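Local coordinates for protein post-proline cleaving enzyme (Rickettsia typhi, PDB 4HVT) that probably cleaves oligopeptides on the carboxyl side of proline as a serine-type endopeptidase of the prolyl oligopeptidase family, at residues 79-85 / 97-102; 105-110 / 435-439; 391-395 / 419-424. All blocks are in the same frame, centred on the assembly; numbering follows the deposited sequence.

Interaction 1. Residues 79-85 / 97-102. With EDO (1,2-ethanediol), chain C.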
loop_
_atom_site.group_PDB
_atom_site.type_symbol
_atom_site.label_atom_id
_atom_site.label_comp_id
_atom_site.label_asym_id
_atom_site.label_seq_id
_atom_site.Cartn_x
_atom_site.Cartn_y
_atom_site.Cartn_z
ATOM N N ARG A 79 0.951 -4.855 22.769
ATOM C CA ARG A 79 0.019 -4.157 23.642
ATOM C C ARG A 79 -0.155 -4.886 24.970
ATOM O O ARG A 79 -0.445 -6.090 25.014
ATOM C CB ARG A 79 -1.363 -3.982 22.968
ATOM C CG ARG A 79 -1.418 -3.058 21.765
ATOM C CD ARG A 79 -2.851 -2.665 21.431
ATOM N NE ARG A 79 -3.632 -3.837 21.062
ATOM C CZ ARG A 79 -3.532 -4.443 19.873
ATOM N NH1 ARG A 79 -2.692 -4.018 18.946
ATOM N NH2 ARG A 79 -4.268 -5.500 19.612
ATOM N N LYS A 80 0.074 -4.152 26.057
ATOM C CA LYS A 80 -0.171 -4.592 27.432
ATOM C C LYS A 80 0.346 -6.005 27.705
ATOM O O LYS A 80 -0.371 -6.875 28.176
ATOM C CB LYS A 80 -1.641 -4.428 27.809
ATOM C CG LYS A 80 -2.118 -2.975 27.689
ATOM C CD LYS A 80 -3.535 -2.802 28.189
ATOM C CE LYS A 80 -4.035 -1.358 28.019
ATOM N NZ LYS A 80 -3.924 -0.879 26.619
ATOM N N GLY A 81 1.610 -6.206 27.338
ATOM C CA GLY A 81 2.356 -7.441 27.688
ATOM C C GLY A 81 2.191 -8.594 26.717
ATOM O O GLY A 81 2.689 -9.705 26.963
ATOM N N TYR A 82 1.448 -8.363 25.637
ATOM C CA TYR A 82 1.215 -9.381 24.603
ATOM C C TYR A 82 1.653 -8.868 23.254
ATOM O O TYR A 82 1.542 -7.679 22.962
ATOM C CB TYR A 82 -0.296 -9.717 24.510
ATOM C CG TYR A 82 -0.824 -10.533 25.615
ATOM C CD1 TYR A 82 -1.213 -9.940 26.792
ATOM C CD2 TYR A 82 -0.955 -11.909 25.503
ATOM C CE1 TYR A 82 -1.695 -10.682 27.842
ATOM C CE2 TYR A 82 -1.458 -12.666 26.553
ATOM C CZ TYR A 82 -1.822 -12.037 27.716
ATOM O OH TYR A 82 -2.310 -12.774 28.778
ATOM N N VAL A 83 2.064 -9.787 22.383
ATOM C CA VAL A 83 2.267 -9.529 20.993
ATOM C C VAL A 83 1.110 -10.104 20.238
ATOM O O VAL A 83 0.730 -11.268 20.433
ATOM C CB VAL A 83 3.548 -10.224 20.440
ATOM C CG1 VAL A 83 3.685 -9.971 18.963
ATOM C CG2 VAL A 83 4.748 -9.720 21.242
ATOM N N TYR A 84 0.532 -9.242 19.417
ATOM C CA TYR A 84 -0.591 -9.561 18.505
ATOM C C TYR A 84 -0.069 -9.832 17.100
ATOM O O TYR A 84 0.813 -9.151 16.614
ATOM C CB TYR A 84 -1.629 -8.432 18.523
ATOM C CG TYR A 84 -2.336 -8.302 19.830
ATOM C CD1 TYR A 84 -1.708 -7.755 20.931
ATOM C CD2 TYR A 84 -3.665 -8.788 19.994
ATOM C CE1 TYR A 84 -2.351 -7.687 22.160
ATOM C CE2 TYR A 84 -4.301 -8.737 21.231
ATOM C CZ TYR A 84 -3.642 -8.188 22.313
ATOM O OH TYR A 84 -4.257 -8.133 23.562
ATOM N N ASN A 85 -0.652 -10.830 16.427
ATOM C CA ASN A 85 -0.175 -11.306 15.139
ATOM C C ASN A 85 -1.378 -11.737 14.320
ATOM O O ASN A 85 -2.375 -12.219 14.877
ATOM C CB ASN A 85 0.819 -12.474 15.362
ATOM C CG ASN A 85 1.118 -13.283 14.123
ATOM O OD1 ASN A 85 0.672 -14.406 13.985
ATOM N ND2 ASN A 85 1.893 -12.714 13.222
ATOM N N TRP A 97 -6.414 -14.103 13.894
ATOM C CA TRP A 97 -5.909 -13.048 14.752
ATOM C C TRP A 97 -5.632 -13.639 16.139
ATOM O O TRP A 97 -6.484 -14.299 16.734
ATOM C CB TRP A 97 -6.893 -11.891 14.800
ATOM C CG TRP A 97 -6.466 -10.693 15.627
ATOM C CD1 TRP A 97 -5.342 -9.945 15.477
ATOM C CD2 TRP A 97 -7.244 -10.056 16.655
ATOM N NE1 TRP A 97 -5.323 -8.918 16.413
ATOM C CE2 TRP A 97 -6.503 -8.938 17.111
ATOM C CE3 TRP A 97 -8.506 -10.326 17.236
ATOM C CZ2 TRP A 97 -6.954 -8.111 18.150
ATOM C CZ3 TRP A 97 -8.957 -9.512 18.247
ATOM C CH2 TRP A 97 -8.195 -8.390 18.683
ATOM N N ARG A 98 -4.384 -13.476 16.580
ATOM C CA ARG A 98 -3.872 -14.231 17.731
ATOM C C ARG A 98 -2.825 -13.445 18.532
ATOM O O ARG A 98 -2.360 -12.363 18.111
ATOM C CB ARG A 98 -3.352 -15.595 17.273
ATOM C CG ARG A 98 -2.202 -15.507 16.339
ATOM C CD ARG A 98 -1.764 -16.891 15.810
ATOM N NE ARG A 98 -0.486 -16.680 15.216
ATOM C CZ ARG A 98 0.351 -17.642 14.828
ATOM N NH1 ARG A 98 0.007 -18.918 14.945
ATOM N NH2 ARG A 98 1.516 -17.307 14.292
ATOM N N ARG A 99 -2.592 -13.905 19.749
ATOM C CA ARG A 99 -1.641 -13.233 20.623
ATOM C C ARG A 99 -0.841 -14.182 21.508
ATOM O O ARG A 99 -1.254 -15.320 21.805
ATOM C CB ARG A 99 -2.348 -12.186 21.496
ATOM C CG ARG A 99 -3.232 -12.777 22.548
ATOM C CD ARG A 99 -3.851 -11.706 23.421
ATOM N NE ARG A 99 -4.479 -12.298 24.581
ATOM C CZ ARG A 99 -4.820 -11.592 25.652
ATOM N NH1 ARG A 99 -4.629 -10.290 25.650
ATOM N NH2 ARG A 99 -5.346 -12.188 26.694
ATOM N N THR A 100 0.290 -13.665 21.967
ATOM C CA THR A 100 1.125 -14.398 22.925
ATOM C C THR A 100 1.844 -13.428 23.844
ATOM O O THR A 100 2.188 -12.283 23.467
ATOM C CB THR A 100 2.136 -15.319 22.204
ATOM O OG1 THR A 100 2.581 -16.359 23.080
ATOM C CG2 THR A 100 3.325 -14.566 21.725
ATOM N N LEU A 101 2.107 -13.869 25.067
ATOM C CA LEU A 101 2.901 -13.064 25.983
ATOM C C LEU A 101 4.250 -12.683 25.337
ATOM O O LEU A 101 4.871 -13.493 24.649
ATOM C CB LEU A 101 3.133 -13.860 27.263
ATOM C CG LEU A 101 1.854 -14.100 28.102
ATOM C CD1 LEU A 101 2.042 -15.154 29.164
ATOM C CD2 LEU A 101 1.464 -12.779 28.748
ATOM N N VAL A 102 4.700 -11.454 25.588
ATOM C CA VAL A 102 5.899 -10.938 25.013
ATOM C C VAL A 102 7.054 -11.893 25.387
ATOM O O VAL A 102 7.929 -12.150 24.561
ATOM C CB VAL A 102 6.233 -9.480 25.472
ATOM C CG1 VAL A 102 7.607 -9.081 24.983
ATOM C CG2 VAL A 102 5.257 -8.463 24.929
HETATM C C1 EDO C . 2.258 -15.064 8.214
HETATM O O1 EDO C . 0.861 -14.953 7.844
HETATM C C2 EDO C . 2.626 -13.851 9.078
HETATM O O2 EDO C . 2.030 -13.884 10.393
#
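With R99 CG set between its backbone N and carbonyl carbon (chi1 70°) and Y82 CG anti to its carbonyl carbon (chi1 -74°), the extended arginine is laid over the tyrosine ring. The two belong to an antiparallel beta hairpin, strands 82-87 and 96-101, the middle pair of a four-stranded sheet that fits one blade of the N-terminal beta-propeller. Its register rests on V83-T100 and N85-R98 as hydrogen-bonded pairs and Y84-R99 as a non-hydrogen-bonded pair; V83 N reaches T100 O at 2.7 Å. Beyond the regular pairs, V102 N donates at 3.0 Å, from above the carbonyl plane, to G81 O of the type I' turn R79-Y82.

The R99 guanidinium stacks flat on Y82, its plane 2° from the ring, and CZ stands 3.6 Å from the centroid of the Y82 ring, a face-on cation-pi contact. L101 CD2 makes a CH-pi contact with the opposite face, so the phenol is sandwiched. R99 also engages Y84: CB lies over one ring face, while NH1 donates to Y84 OH at 3.0 Å, with the hydroxyl in the guanidinium plane. A salt bridge from NE to E113 on the next strand fixes this arginine. The other face of Y84 receives the R79 guanidinium, itself hydrogen-bonded to Y404.

On the sheet face that bears V83, N85, R98 and T100, R98 grips the N85 amide oxygen side-on: NE to OD1 is 2.8 Å, in the carbonyl plane, and NH2 to OD1 is 3.0 Å, from above it. N85 ND2 instead donates to Y75 O and to O2 of a bound 1,2-ethanediol, 3.1 Å away.

Interaction 2. Residues 105-110 / 435-439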
loop_
_atom_site.group_PDB
_atom_site.type_symbol
_atom_site.label_atom_id
_atom_site.label_comp_id
_atom_site.label_asym_id
_atom_site.label_seq_id
_atom_site.Cartn_x
_atom_site.Cartn_y
_atom_site.Cartn_z
ATOM N N TYR A 105 7.391 -14.676 22.903
ATOM C CA TYR A 105 7.579 -14.284 21.487
ATOM C C TYR A 105 9.001 -14.541 21.040
ATOM O O TYR A 105 9.259 -14.657 19.843
ATOM C CB TYR A 105 7.180 -12.808 21.274
ATOM C CG TYR A 105 7.176 -12.365 19.855
ATOM C CD1 TYR A 105 6.267 -12.926 18.918
ATOM C CD2 TYR A 105 7.967 -11.329 19.453
ATOM C CE1 TYR A 105 6.227 -12.457 17.627
ATOM C CE2 TYR A 105 7.915 -10.829 18.163
ATOM C CZ TYR A 105 7.039 -11.408 17.261
ATOM O OH TYR A 105 6.975 -10.861 15.998
ATOM N N SER A 106 9.916 -14.679 21.993
ATOM C CA SER A 106 11.316 -15.010 21.667
ATOM C C SER A 106 11.509 -16.480 21.398
ATOM O O SER A 106 12.598 -16.876 20.975
ATOM C CB SER A 106 12.246 -14.571 22.792
ATOM O OG SER A 106 11.926 -15.231 23.999
ATOM N N LYS A 107 10.516 -17.307 21.688
ATOM C CA LYS A 107 10.647 -18.761 21.460
ATOM C C LYS A 107 10.418 -19.096 20.013
ATOM O O LYS A 107 9.579 -18.439 19.384
ATOM C CB LYS A 107 9.651 -19.509 22.331
ATOM C CG LYS A 107 9.981 -19.262 23.796
ATOM C CD LYS A 107 8.924 -19.765 24.725
ATOM C CE LYS A 107 9.407 -19.636 26.165
ATOM N NZ LYS A 107 8.264 -19.530 27.095
ATOM N N ASP A 108 11.129 -20.087 19.466
ATOM C CA ASP A 108 10.897 -20.406 18.048
ATOM C C ASP A 108 9.417 -20.628 17.749
ATOM O O ASP A 108 8.902 -20.110 16.742
ATOM C CB ASP A 108 11.690 -21.657 17.631
ATOM C CG ASP A 108 13.128 -21.352 17.266
ATOM O OD1 ASP A 108 13.591 -20.215 17.500
ATOM O OD2 ASP A 108 13.802 -22.274 16.698
ATOM N N LYS A 109 8.740 -21.390 18.618
ATOM C CA LYS A 109 7.322 -21.748 18.414
ATOM C C LYS A 109 6.499 -21.324 19.620
ATOM O O LYS A 109 6.284 -22.129 20.523
ATOM C CB LYS A 109 7.193 -23.245 18.128
ATOM N N PRO A 110 6.086 -20.045 19.689
ATOM C CA PRO A 110 5.314 -19.540 20.814
ATOM C C PRO A 110 3.956 -20.243 20.932
ATOM O O PRO A 110 3.435 -20.703 19.926
ATOM C CB PRO A 110 5.123 -18.041 20.452
ATOM C CG PRO A 110 6.302 -17.717 19.578
ATOM C CD PRO A 110 6.432 -18.964 18.760
ATOM N N ILE A 435 14.876 -10.104 19.148
ATOM C CA ILE A 435 13.836 -10.994 19.693
ATOM C C ILE A 435 13.488 -12.195 18.783
ATOM O O ILE A 435 13.245 -13.310 19.307
ATOM C CB ILE A 435 12.602 -10.210 20.166
ATOM C CG1 ILE A 435 11.660 -11.081 21.033
ATOM C CG2 ILE A 435 11.819 -9.588 19.015
ATOM C CD1 ILE A 435 10.648 -10.264 21.837
ATOM N N ARG A 436 13.527 -12.009 17.470
ATOM C CA ARG A 436 13.321 -13.113 16.538
ATOM C C ARG A 436 14.176 -12.975 15.289
ATOM O O ARG A 436 14.257 -11.910 14.688
ATOM C CB ARG A 436 11.867 -13.241 16.048
ATOM C CG ARG A 436 10.789 -13.502 17.082
ATOM C CD ARG A 436 9.461 -13.828 16.419
ATOM N NE ARG A 436 9.489 -15.151 15.747
ATOM C CZ ARG A 436 9.324 -16.329 16.354
ATOM N NH1 ARG A 436 9.074 -16.391 17.646
ATOM N NH2 ARG A 436 9.441 -17.480 15.682
ATOM N N LYS A 437 14.782 -14.090 14.898
ATOM C CA LYS A 437 15.319 -14.223 13.553
ATOM C C LYS A 437 14.417 -15.097 12.694
ATOM O O LYS A 437 13.608 -15.872 13.202
ATOM C CB LYS A 437 16.723 -14.793 13.597
ATOM C CG LYS A 437 17.665 -13.778 14.244
ATOM C CD LYS A 437 19.060 -13.909 13.743
ATOM C CE LYS A 437 19.989 -13.011 14.534
ATOM N NZ LYS A 437 21.386 -13.555 14.524
ATOM N N ALA A 438 14.611 -15.028 11.380
ATOM C CA ALA A 438 13.886 -15.911 10.483
ATOM C C ALA A 438 14.148 -17.373 10.834
ATOM O O ALA A 438 15.294 -17.751 11.111
ATOM C CB ALA A 438 14.292 -15.667 9.033
ATOM N N LEU A 439 13.108 -18.187 10.819
ATOM C CA LEU A 439 13.275 -19.617 11.060
ATOM C C LEU A 439 13.521 -20.371 9.757
ATOM O O LEU A 439 13.968 -21.504 9.760
ATOM C CB LEU A 439 12.051 -20.215 11.726
ATOM C CG LEU A 439 11.671 -19.658 13.081
ATOM C CD1 LEU A 439 10.379 -20.279 13.581
ATOM C CD2 LEU A 439 12.797 -19.885 14.047
HETATM O O HOH W 1 14.788 -15.204 20.385
#
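R436 NH1 donates to two backbone oxygens, K107 O at 2.7 Å and Y105 O at 2.8 Å, while NH2 takes a third, D108 O, at 2.9 Å with a nearly straight N-H...O angle of 169°. All three donors are tilted about 30-35° from the carbonyl planes. The arginine thus pins the loop before strand 113-117 to strand 432-436, joining the first and last of the propeller's sheets.

A bend at chi3 (69°) turns the guanidinium toward the loop after CD has passed over the Y105 ring, where it makes a CH-pi contact 3.7 Å from the ring centroid. I435 CD1 meets the same ring at its edge, 3.7 Å from Y105 CD2, and Y105 OH is bonded to P74 O. A classic beta bulge sets I435 and R436 opposite the single I423, each backbone-bonded to it. One water bridges S106 O and I435 O by donating to both. L439 CD2 lies against the D108 carboxylate, 3.6 Å from D108 CG.

Because the charged group is met by main-chain carbonyls, the grip probably depends more on the loop's backbone course than on its side chains; D108 OD1, 5.3 Å from R436 NH2, probably adds only a diffuse attraction.

Interaction 3. Residues 391-395 / 419-424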
loop_
_atom_site.group_PDB
_atom_site.type_symbol
_atom_site.label_atom_id
_atom_site.label_comp_id
_atom_site.label_asym_id
_atom_site.label_seq_id
_atom_site.Cartn_x
_atom_site.Cartn_y
_atom_site.Cartn_z
ATOM N N LYS A 391 21.783 3.065 15.120
ATOM C CA LYS A 391 22.632 2.456 14.086
ATOM C C LYS A 391 21.927 1.192 13.589
ATOM O O LYS A 391 21.421 0.403 14.395
ATOM C CB LYS A 391 24.024 2.138 14.709
ATOM N N LEU A 392 21.765 1.064 12.291
ATOM C CA LEU A 392 21.109 -0.108 11.708
ATOM C C LEU A 392 22.151 -1.123 11.196
ATOM O O LEU A 392 22.818 -0.820 10.249
ATOM C CB LEU A 392 20.225 0.361 10.563
ATOM C CG LEU A 392 19.135 1.370 10.981
ATOM C CD1 LEU A 392 18.206 1.710 9.849
ATOM C CD2 LEU A 392 18.329 0.922 12.193
ATOM N N PRO A 393 22.240 -2.312 11.794
ATOM C CA PRO A 393 23.351 -3.189 11.413
ATOM C C PRO A 393 23.101 -4.065 10.214
ATOM O O PRO A 393 23.462 -5.260 10.216
ATOM C CB PRO A 393 23.539 -4.047 12.668
ATOM C CG PRO A 393 22.157 -4.242 13.167
ATOM C CD PRO A 393 21.427 -2.932 12.855
ATOM N N TYR A 394 22.527 -3.473 9.166
ATOM C CA TYR A 394 22.468 -4.081 7.842
ATOM C C TYR A 394 23.047 -3.077 6.784
ATOM O O TYR A 394 22.847 -1.842 6.897
ATOM C CB TYR A 394 20.995 -4.362 7.510
ATOM C CG TYR A 394 20.297 -5.619 8.033
ATOM C CD1 TYR A 394 20.076 -5.828 9.394
ATOM C CD2 TYR A 394 19.713 -6.518 7.140
ATOM C CE1 TYR A 394 19.377 -6.955 9.854
ATOM C CE2 TYR A 394 19.043 -7.663 7.590
ATOM C CZ TYR A 394 18.858 -7.861 8.947
ATOM O OH TYR A 394 18.163 -8.990 9.387
ATOM N N GLN A 395 23.737 -3.564 5.751
ATOM C CA GLN A 395 23.981 -2.739 4.554
ATOM C C GLN A 395 22.676 -2.532 3.782
ATOM O O GLN A 395 21.828 -3.413 3.763
ATOM C CB GLN A 395 24.991 -3.394 3.595
ATOM C CG GLN A 395 26.399 -3.502 4.164
ATOM C CD GLN A 395 27.088 -2.149 4.277
ATOM O OE1 GLN A 395 27.571 -1.766 5.351
ATOM N NE2 GLN A 395 27.111 -1.406 3.173
ATOM N N VAL A 419 18.930 -10.110 2.801
ATOM C CA VAL A 419 19.094 -10.570 4.178
ATOM C C VAL A 419 17.712 -10.577 4.851
ATOM O O VAL A 419 17.088 -9.536 4.923
ATOM C CB VAL A 419 20.093 -9.684 4.976
ATOM C CG1 VAL A 419 20.205 -10.239 6.384
ATOM C CG2 VAL A 419 21.464 -9.639 4.282
ATOM N N PRO A 420 17.229 -11.745 5.335
ATOM C CA PRO A 420 15.888 -11.772 5.878
ATOM C C PRO A 420 15.739 -10.817 7.080
ATOM O O PRO A 420 16.713 -10.559 7.795
ATOM C CB PRO A 420 15.688 -13.225 6.339
ATOM C CG PRO A 420 16.610 -14.009 5.491
ATOM C CD PRO A 420 17.787 -13.109 5.227
ATOM N N PRO A 421 14.513 -10.332 7.289
ATOM C CA PRO A 421 14.270 -9.411 8.386
ATOM C C PRO A 421 14.553 -10.044 9.720
ATOM O O PRO A 421 14.296 -11.266 9.939
ATOM C CB PRO A 421 12.790 -9.059 8.269
ATOM C CG PRO A 421 12.460 -9.377 6.819
ATOM C CD PRO A 421 13.312 -10.566 6.478
ATOM N N THR A 422 15.171 -9.241 10.590
ATOM C CA THR A 422 15.306 -9.560 12.007
ATOM C C THR A 422 14.324 -8.687 12.770
ATOM O O THR A 422 14.130 -7.497 12.432
ATOM C CB THR A 422 16.721 -9.293 12.519
ATOM O OG1 THR A 422 17.659 -10.164 11.872
ATOM C CG2 THR A 422 16.849 -9.539 14.052
ATOM N N ILE A 423 13.684 -9.266 13.788
ATOM C CA ILE A 423 12.763 -8.472 14.668
ATOM C C ILE A 423 13.500 -8.200 15.960
ATOM O O ILE A 423 14.101 -9.120 16.575
ATOM C CB ILE A 423 11.470 -9.213 15.012
ATOM C CG1 ILE A 423 10.803 -9.774 13.737
ATOM C CG2 ILE A 423 10.497 -8.289 15.788
ATOM C CD1 ILE A 423 9.493 -10.500 13.992
ATOM N N TYR A 424 13.503 -6.925 16.360
ATOM C CA TYR A 424 14.126 -6.472 17.558
ATOM C C TYR A 424 13.118 -5.881 18.522
ATOM O O TYR A 424 12.152 -5.270 18.071
ATOM C CB TYR A 424 15.177 -5.420 17.262
ATOM C CG TYR A 424 16.201 -5.746 16.244
ATOM C CD1 TYR A 424 15.920 -5.669 14.885
ATOM C CD2 TYR A 424 17.507 -6.102 16.622
ATOM C CE1 TYR A 424 16.904 -5.935 13.951
ATOM C CE2 TYR A 424 18.450 -6.366 15.697
ATOM C CZ TYR A 424 18.151 -6.319 14.364
ATOM O OH TYR A 424 19.147 -6.602 13.409
#
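P393, at the centre of an inverse gamma turn, is the first residue of 391-395 to touch the other segment: its CG comes within 3.8 Å of Y424 OH, the two side chains approaching from opposite directions. The turn is closed by a weak backbone bond from Y394 N to L392 O.

Next comes Y394, whose side chain carries most of the contact. With CG anti to the carbonyl carbon (chi1 -82°), its ring reaches across to 419-424, where P420 O, T422 OG1 and Y424 OH lie at its edge. The hydroxyl donates to P420 O at 2.7 Å, in the carbonyl plane and with a C=O...O angle of 154°. T422 OG1 is hydrogen-bonded to the same Y394 OH at 2.8 Å. Y424 OH sits 3.6 Å from Y394 CE1; V419 lies obliquely by the CE2 side, its exact placement doubtful. I414, on the neighbouring strand 410-415, touches P393, Y394 and Y424.

The loop from strand 388-390 to strand 398-402 therefore leans on the segment that leads into strand 422-426, linking consecutive sheets of the propeller. Chemically, one phenol oxygen secures the P420 carbonyl and the T422 hydroxyl together, which should steady the P420-P421 backbone, where proline nitrogens cannot donate.

All three contacts lie in the N-terminal beta-propeller and form a chain of neighbours. Interaction 1 touches interaction 2 through V83 CG1 and Y105 CE1, 3.8 Å apart, with centres about 13 Å apart. Interactions 2 and 3, centres about 15 Å apart, share a sheet: probable hydrogen bonds join I423 N to R436 O and I435 N to I423 O, both 2.9 Å. Interactions 1 and 3 do not touch, their nearest atoms being about 8 Å apart. At interaction 2 the first and last propeller sheets meet without a shared strand, as in prolyl oligopeptidases. The probable S566-D649-H682 triad lies in the other, alpha/beta-hydrolase domain, so these contacts concern the propeller's build rather than catalysis.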